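Local coordinates for protein putative adenosine kinase (Schistosoma mansoni, PDB 3VAS) that probably phosphorylates adenosine to AMP as an adenosine kinase of the ribokinase-like (pfkB) family, and binds adenosine in its pocket, at residues L268-A271 and K275-R278. Numbering follows the deposited sequence.
Sequences LPFA and KRKR
The ring of F270 lies between R276 and R278, a double cation-pi sandwich in the loop that joins helix 257-267 to strand 279-284 of the ribokinase-like fold. The evidence is angular as well as metric: CZ of R278 lies 4.4 Å from the centroid of the F270 ring, over the face and close to its normal, while CZ of R276 sits over the opposite face at 4.9 Å. Neither guanidinium is stacked flat. That of R278 is tilted 44° against the ring and reaches the centre of its face with one nitrogen, NH1, which comes to 3.2 Å from F270 CZ. That of R276 stands steeper, at 73°, and meets F270 CB with its edge, so much of its cover comes from the aliphatic stem, whose CB makes a CH-pi contact at 4.0 Å from the F270 ring centroid. In R276 the CG is anti to the backbone N, and a bend at chi3 (-76°) turns the guanidinium toward the CB end of F270, leaving CD over the middle of the face.

Beyond the contact, I265 O accepts a hydrogen bond from R278 NE, and E207 and D272 form salt bridges with R276 NH2; these bonds probably help to hold both cations beside the aromatic faces. L204 of helix 189-205 also touches F270 and R276, whereas L268 and R278 pack on I231 of helix 224-231. The placement of R278 NH2 against the L268 backbone is doubtful, because the modelled separation is too short.

The tight part is thus the buried pair F270 and R278. Looser are the exposed P269 and K277, whose CB atoms point away from the facing segment. K277 contributes by its backbone, with O 3.9 Å from F270 CZ.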
ATOM      1  N   LEU A 268       5.960  15.300  13.818  1.00 31.35           N
ATOM      2  CA  LEU A 268       5.311  14.601  14.927  1.00 31.91           C
ATOM      3  C   LEU A 268       6.360  13.856  15.733  1.00 30.37           C
ATOM      4  O   LEU A 268       7.237  13.210  15.158  1.00 28.40           O
ATOM      5  CB  LEU A 268       4.251  13.615  14.426  1.00 28.40           C
ATOM      6  CG  LEU A 268       2.834  14.136  14.187  1.00 30.41           C
ATOM      7  CD1 LEU A 268       1.973  13.048  13.559  1.00 29.66           C
ATOM      8  CD2 LEU A 268       2.214  14.622  15.493  1.00 31.65           C
ATOM      9  N   PRO A 269       6.291  13.963  17.068  1.00 28.78           N
ATOM     10  CA  PRO A 269       7.255  13.248  17.911  1.00 29.51           C
ATOM     11  C   PRO A 269       7.195  11.745  17.666  1.00 30.00           C
ATOM     12  O   PRO A 269       6.130  11.216  17.336  1.00 30.31           O
ATOM     13  CB  PRO A 269       6.782  13.572  19.336  1.00 29.69           C
ATOM     14  CG  PRO A 269       6.046  14.871  19.204  1.00 31.61           C
ATOM     15  CD  PRO A 269       5.361  14.787  17.861  1.00 31.39           C
ATOM     16  N   PHE A 270       8.331  11.068  17.793  1.00 29.87           N
ATOM     17  CA  PHE A 270       8.328   9.614  17.813  1.00 31.25           C
ATOM     18  C   PHE A 270       7.821   9.149  19.176  1.00 35.22           C
ATOM     19  O   PHE A 270       7.894   9.891  20.157  1.00 34.38           O
ATOM     20  CB  PHE A 270       9.719   9.055  17.523  1.00 30.84           C
ATOM     21  CG  PHE A 270      10.101   9.116  16.074  1.00 33.08           C
ATOM     22  CD1 PHE A 270       9.867   8.039  15.238  1.00 31.69           C
ATOM     23  CD2 PHE A 270      10.678  10.260  15.542  1.00 35.24           C
ATOM     24  CE1 PHE A 270      10.210   8.093  13.904  1.00 31.73           C
ATOM     25  CE2 PHE A 270      11.022  10.318  14.204  1.00 32.87           C
ATOM     26  CZ  PHE A 270      10.788   9.234  13.385  1.00 29.99           C
ATOM     27  N   ALA A 271       7.308   7.924  19.228  1.00 36.99           N
ATOM     28  CA  ALA A 271       6.651   7.408  20.428  1.00 37.15           C
ATOM     29  C   ALA A 271       7.530   7.395  21.680  1.00 38.54           C
ATOM     30  O   ALA A 271       7.029   7.585  22.786  1.00 41.70           O
ATOM     31  CB  ALA A 271       6.092   6.028  20.166  1.00 38.02           C
ATOM     32  N   LYS A 275      14.856  11.982  19.653  1.00 50.75           N
ATOM     33  CA  LYS A 275      15.113  12.797  18.472  1.00 50.31           C
ATOM     34  C   LYS A 275      15.577  11.898  17.334  1.00 49.71           C
ATOM     35  O   LYS A 275      16.575  11.187  17.455  1.00 51.12           O
ATOM     36  CB  LYS A 275      16.158  13.875  18.768  1.00 52.15           C
ATOM     37  N   ARG A 276      14.847  11.937  16.227  1.00 47.85           N
ATOM     38  CA  ARG A 276      15.053  10.998  15.137  1.00 46.78           C
ATOM     39  C   ARG A 276      14.516  11.603  13.846  1.00 43.66           C
ATOM     40  O   ARG A 276      13.598  12.421  13.868  1.00 42.31           O
ATOM     41  CB  ARG A 276      14.329   9.686  15.457  1.00 48.58           C
ATOM     42  CG  ARG A 276      14.742   8.492  14.619  1.00 48.74           C
ATOM     43  CD  ARG A 276      13.930   7.246  14.985  1.00 48.52           C
ATOM     44  NE  ARG A 276      14.345   6.623  16.245  1.00 47.70           N
ATOM     45  CZ  ARG A 276      13.715   6.776  17.408  1.00 45.22           C
ATOM     46  NH1 ARG A 276      12.640   7.545  17.489  1.00 43.88           N
ATOM     47  NH2 ARG A 276      14.160   6.161  18.495  1.00 44.97           N
ATOM     48  N   LYS A 277      15.097  11.203  12.721  1.00 43.55           N
ATOM     49  CA  LYS A 277      14.677  11.704  11.417  1.00 43.17           C
ATOM     50  C   LYS A 277      13.529  10.887  10.815  1.00 40.55           C
ATOM     51  O   LYS A 277      13.625   9.663  10.690  1.00 43.14           O
ATOM     52  CB  LYS A 277      15.874  11.715  10.463  1.00 46.54           C
ATOM     53  CG  LYS A 277      15.520  11.830   8.994  1.00 50.31           C
ATOM     54  CD  LYS A 277      16.782  11.939   8.141  1.00 57.95           C
ATOM     55  CE  LYS A 277      16.455  11.905   6.657  1.00 60.90           C
ATOM     56  NZ  LYS A 277      17.639  12.233   5.815  1.00 64.60           N
ATOM     57  N   ARG A 278      12.442  11.561  10.453  1.00 31.70           N
ATOM     58  CA  ARG A 278      11.375  10.914   9.695  1.00 28.69           C
ATOM     59  C   ARG A 278      11.234  11.548   8.323  1.00 27.54           C
ATOM     60  O   ARG A 278      11.196  12.767   8.202  1.00 27.88           O
ATOM     61  CB  ARG A 278      10.029  10.972  10.422  1.00 26.92           C
ATOM     62  CG  ARG A 278       8.888  10.400   9.575  1.00 25.96           C
ATOM     63  CD  ARG A 278       7.645  10.091  10.393  1.00 28.95           C
ATOM     64  NE  ARG A 278       7.241  11.233  11.186  1.00 36.07           N
ATOM     65  CZ  ARG A 278       7.288  11.284  12.510  1.00 34.70           C
ATOM     66  NH1 ARG A 278       7.706  10.241  13.213  1.00 33.06           N
ATOM     67  NH2 ARG A 278       6.907  12.388  13.123  1.00 34.23           N
TER